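Local atomic coordinates of hypothetical protein TTHA0849 (Thermus thermophilus, PDB entry 2D4R), a protein that is of unknown function but, as a putative member of the START domain superfamily, probably binds a lipid or similar hydrophobic ligand. Residues D83-W91 / V103-T111. Sequence-based numbering, arbitrary orientation.
Sequences DFDRYEGTW and VLTLTYELT
Tyr-87 lays one face of its ring under the methyl CD1 of Leu-106, a CH-pi contact 3.8 Å from CD1 to the ring centroid and 3° off the normal. The antiparallel hairpin of strands 86-95 and 100-109, in the curved sheet of a START-like, Bet v 1-type fold, here illustrates how chemistry divides between two faces. With CG anti to the backbone N (chi1 -170°), the Tyr-87 ring settles diagonally across from Leu-106, whose direct partner Gly-89 has no side chain on this face. Tyr-87 CD1 lies over one face of the Phe-84 ring, and its own ring meets Trp-62. Leu-104 CD1 sits 3.4 Å from NE1 of Trp-91, over the five-membered ring. Leu-106 and Tyr-108 continue this apolar layer to helix 120-144. Replacing Tyr-87 by alanine is likely to leave Leu-106 CD1 without its aromatic platform and open a gap beside Phe-84 and Trp-62. The other face is polar: the extended Arg-86 pairs through NE with Glu-88 OE1 in a salt bridge modelled doubtfully short and, by a weak 3.3 Å bond from NH1, with Glu-109 OE1, while Thr-107 CG2 lies over one guanidinium face, toward its rim. At the start of strand 86-95 a classic beta bulge sets Asp-85 and Arg-86 against Glu-109, whose O accepts from both backbone N atoms. At the far end one water accepts from Thr-90 OG1 and Thr-105 OG1 and donates to Thr-90 O and Val-103 O.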
loop_
_atom_site.group_PDB
_atom_site.type_symbol
_atom_site.label_atom_id
_atom_site.label_comp_id
_atom_site.label_asym_id
_atom_site.label_seq_id
_atom_site.Cartn_x
_atom_site.Cartn_y
_atom_site.Cartn_z
ATOM N N ASP A 83 0.002 -15.140 -0.102
ATOM C CA ASP A 83 -1.294 -15.641 0.351
ATOM C C ASP A 83 -2.481 -15.220 -0.529
ATOM O O ASP A 83 -3.507 -15.890 -0.554
ATOM C CB ASP A 83 -1.546 -15.189 1.796
ATOM C CG ASP A 83 -0.629 -15.882 2.803
ATOM O OD1 ASP A 83 0.046 -16.870 2.440
ATOM O OD2 ASP A 83 -0.597 -15.432 3.967
ATOM N N PHE A 84 -2.346 -14.107 -1.233
ATOM C CA PHE A 84 -3.393 -13.661 -2.150
ATOM C C PHE A 84 -3.241 -14.355 -3.511
ATOM O O PHE A 84 -2.124 -14.583 -3.982
ATOM C CB PHE A 84 -3.323 -12.141 -2.355
ATOM C CG PHE A 84 -3.681 -11.322 -1.128
ATOM C CD1 PHE A 84 -2.684 -10.803 -0.299
ATOM C CD2 PHE A 84 -5.012 -11.042 -0.822
ATOM C CE1 PHE A 84 -3.006 -10.021 0.813
ATOM C CE2 PHE A 84 -5.345 -10.253 0.292
ATOM C CZ PHE A 84 -4.346 -9.745 1.108
ATOM N N ASP A 85 -4.359 -14.692 -4.137
ATOM C CA ASP A 85 -4.324 -15.128 -5.524
ATOM C C ASP A 85 -4.038 -13.924 -6.383
ATOM O O ASP A 85 -3.412 -14.024 -7.441
ATOM C CB ASP A 85 -5.658 -15.726 -5.937
ATOM C CG ASP A 85 -6.032 -16.936 -5.103
ATOM O OD1 ASP A 85 -7.237 -17.096 -4.826
ATOM O OD2 ASP A 85 -5.128 -17.717 -4.724
ATOM N N ARG A 86 -4.499 -12.775 -5.917
ATOM C CA ARG A 86 -4.286 -11.534 -6.633
ATOM C C ARG A 86 -4.153 -10.394 -5.632
ATOM O O ARG A 86 -4.942 -10.280 -4.690
ATOM C CB ARG A 86 -5.462 -11.296 -7.579
ATOM C CG ARG A 86 -5.356 -10.083 -8.470
ATOM C CD ARG A 86 -6.594 -10.005 -9.356
ATOM N NE ARG A 86 -6.443 -9.067 -10.460
ATOM C CZ ARG A 86 -7.412 -8.753 -11.314
ATOM N NH1 ARG A 86 -8.616 -9.302 -11.195
ATOM N NH2 ARG A 86 -7.172 -7.893 -12.294
ATOM N N TYR A 87 -3.128 -9.570 -5.826
ATOM C CA TYR A 87 -2.924 -8.397 -5.001
ATOM C C TYR A 87 -2.176 -7.340 -5.800
ATOM O O TYR A 87 -0.958 -7.402 -5.954
ATOM C CB TYR A 87 -2.129 -8.766 -3.763
ATOM C CG TYR A 87 -2.071 -7.677 -2.715
ATOM C CD1 TYR A 87 -2.923 -7.702 -1.606
ATOM C CD2 TYR A 87 -1.126 -6.661 -2.796
ATOM C CE1 TYR A 87 -2.816 -6.742 -0.600
ATOM C CE2 TYR A 87 -1.013 -5.691 -1.800
ATOM C CZ TYR A 87 -1.854 -5.734 -0.706
ATOM O OH TYR A 87 -1.727 -4.765 0.276
ATOM N N GLU A 88 -2.917 -6.359 -6.300
ATOM C CA GLU A 88 -2.362 -5.424 -7.263
ATOM C C GLU A 88 -3.117 -4.097 -7.278
ATOM O O GLU A 88 -4.277 -4.005 -6.836
ATOM C CB GLU A 88 -2.398 -6.043 -8.665
ATOM C CG GLU A 88 -3.805 -6.247 -9.208
ATOM C CD GLU A 88 -3.823 -6.929 -10.562
ATOM O OE1 GLU A 88 -4.280 -8.085 -10.630
ATOM O OE2 GLU A 88 -3.381 -6.321 -11.561
ATOM N N GLY A 89 -2.458 -3.071 -7.807
ATOM C CA GLY A 89 -3.084 -1.772 -7.834
ATOM C C GLY A 89 -2.118 -0.652 -8.147
ATOM O O GLY A 89 -1.063 -0.857 -8.737
ATOM N N THR A 90 -2.473 0.551 -7.744
ATOM C CA THR A 90 -1.644 1.694 -8.058
ATOM C C THR A 90 -1.653 2.635 -6.873
ATOM O O THR A 90 -2.642 2.718 -6.159
ATOM C CB THR A 90 -2.180 2.445 -9.284
ATOM O OG1 THR A 90 -3.473 2.962 -8.971
ATOM C CG2 THR A 90 -2.275 1.509 -10.498
ATOM N N TRP A 91 -0.525 3.302 -6.654
ATOM C CA TRP A 91 -0.473 4.527 -5.858
ATOM C C TRP A 91 -0.265 5.693 -6.840
ATOM O O TRP A 91 0.664 5.672 -7.656
ATOM C CB TRP A 91 0.706 4.505 -4.876
ATOM C CG TRP A 91 0.691 3.387 -3.849
ATOM C CD1 TRP A 91 0.690 2.042 -4.094
ATOM C CD2 TRP A 91 0.777 3.531 -2.422
ATOM N NE1 TRP A 91 0.782 1.345 -2.917
ATOM C CE2 TRP A 91 0.839 2.230 -1.876
ATOM C CE3 TRP A 91 0.810 4.631 -1.556
ATOM C CZ2 TRP A 91 0.941 1.997 -0.504
ATOM C CZ3 TRP A 91 0.910 4.400 -0.188
ATOM C CH2 TRP A 91 0.977 3.089 0.323
ATOM N N VAL A 103 -4.037 8.737 -4.001
ATOM C CA VAL A 103 -5.068 7.757 -4.319
ATOM C C VAL A 103 -4.489 6.350 -4.397
ATOM O O VAL A 103 -3.564 6.085 -5.163
ATOM C CB VAL A 103 -5.746 8.074 -5.658
ATOM C CG1 VAL A 103 -6.950 7.161 -5.853
ATOM C CG2 VAL A 103 -6.140 9.542 -5.702
ATOM N N LEU A 104 -5.047 5.451 -3.599
ATOM C CA LEU A 104 -4.565 4.079 -3.539
ATOM C C LEU A 104 -5.662 3.104 -3.949
ATOM O O LEU A 104 -6.705 3.015 -3.302
ATOM C CB LEU A 104 -4.084 3.750 -2.122
ATOM C CG LEU A 104 -3.648 2.311 -1.851
ATOM C CD1 LEU A 104 -2.617 1.884 -2.878
ATOM C CD2 LEU A 104 -3.085 2.206 -0.438
ATOM N N THR A 105 -5.409 2.364 -5.019
ATOM C CA THR A 105 -6.392 1.449 -5.571
ATOM C C THR A 105 -5.843 0.030 -5.489
ATOM O O THR A 105 -4.713 -0.235 -5.931
ATOM C CB THR A 105 -6.654 1.791 -7.049
ATOM O OG1 THR A 105 -6.840 3.203 -7.174
ATOM C CG2 THR A 105 -7.882 1.068 -7.568
ATOM N N LEU A 106 -6.648 -0.881 -4.946
ATOM C CA LEU A 106 -6.209 -2.250 -4.677
ATOM C C LEU A 106 -7.224 -3.303 -5.136
ATOM O O LEU A 106 -8.330 -3.401 -4.603
ATOM C CB LEU A 106 -5.938 -2.416 -3.180
ATOM C CG LEU A 106 -5.580 -3.812 -2.667
ATOM C CD1 LEU A 106 -4.370 -4.374 -3.401
ATOM C CD2 LEU A 106 -5.314 -3.726 -1.186
ATOM N N THR A 107 -6.837 -4.089 -6.133
ATOM C CA THR A 107 -7.609 -5.255 -6.531
ATOM C C THR A 107 -6.982 -6.478 -5.895
ATOM O O THR A 107 -5.789 -6.722 -6.040
ATOM C CB THR A 107 -7.598 -5.429 -8.060
ATOM O OG1 THR A 107 -8.268 -4.319 -8.659
ATOM C CG2 THR A 107 -8.259 -6.754 -8.474
ATOM N N TYR A 108 -7.781 -7.248 -5.179
ATOM C CA TYR A 108 -7.271 -8.421 -4.486
ATOM C C TYR A 108 -8.215 -9.599 -4.694
ATOM O O TYR A 108 -9.416 -9.421 -4.941
ATOM C CB TYR A 108 -7.151 -8.138 -2.989
ATOM C CG TYR A 108 -8.507 -7.954 -2.335
ATOM C CD1 TYR A 108 -9.155 -9.024 -1.709
ATOM C CD2 TYR A 108 -9.178 -6.734 -2.413
ATOM C CE1 TYR A 108 -10.443 -8.884 -1.183
ATOM C CE2 TYR A 108 -10.464 -6.579 -1.890
ATOM C CZ TYR A 108 -11.090 -7.660 -1.281
ATOM O OH TYR A 108 -12.353 -7.514 -0.782
ATOM N N GLU A 109 -7.668 -10.804 -4.587
ATOM C CA GLU A 109 -8.485 -12.001 -4.508
ATOM C C GLU A 109 -7.882 -12.947 -3.494
ATOM O O GLU A 109 -6.705 -13.291 -3.569
ATOM C CB GLU A 109 -8.595 -12.679 -5.874
ATOM C CG GLU A 109 -9.565 -11.978 -6.829
ATOM C CD GLU A 109 -9.490 -12.525 -8.247
ATOM O OE1 GLU A 109 -9.732 -11.743 -9.197
ATOM O OE2 GLU A 109 -9.192 -13.735 -8.406
ATOM N N LEU A 110 -8.707 -13.348 -2.532
ATOM C CA LEU A 110 -8.285 -14.195 -1.436
ATOM C C LEU A 110 -9.206 -15.409 -1.402
ATOM O O LEU A 110 -10.366 -15.277 -1.027
ATOM C CB LEU A 110 -8.436 -13.420 -0.136
ATOM C CG LEU A 110 -7.264 -13.215 0.812
ATOM C CD1 LEU A 110 -7.842 -12.871 2.168
ATOM C CD2 LEU A 110 -6.404 -14.458 0.910
ATOM N N THR A 111 -8.716 -16.585 -1.780
ATOM C CA THR A 111 -9.548 -17.778 -1.673
ATOM C C THR A 111 -9.564 -18.336 -0.256
ATOM O O THR A 111 -8.519 -18.640 0.322
ATOM C CB THR A 111 -9.115 -18.920 -2.641
ATOM O OG1 THR A 111 -7.715 -19.173 -2.518
ATOM C CG2 THR A 111 -9.460 -18.575 -4.064
HETATM O O HOH W 1 -5.576 -16.973 -2.127
HETATM O O HOH W 2 -4.567 4.506 -7.156
#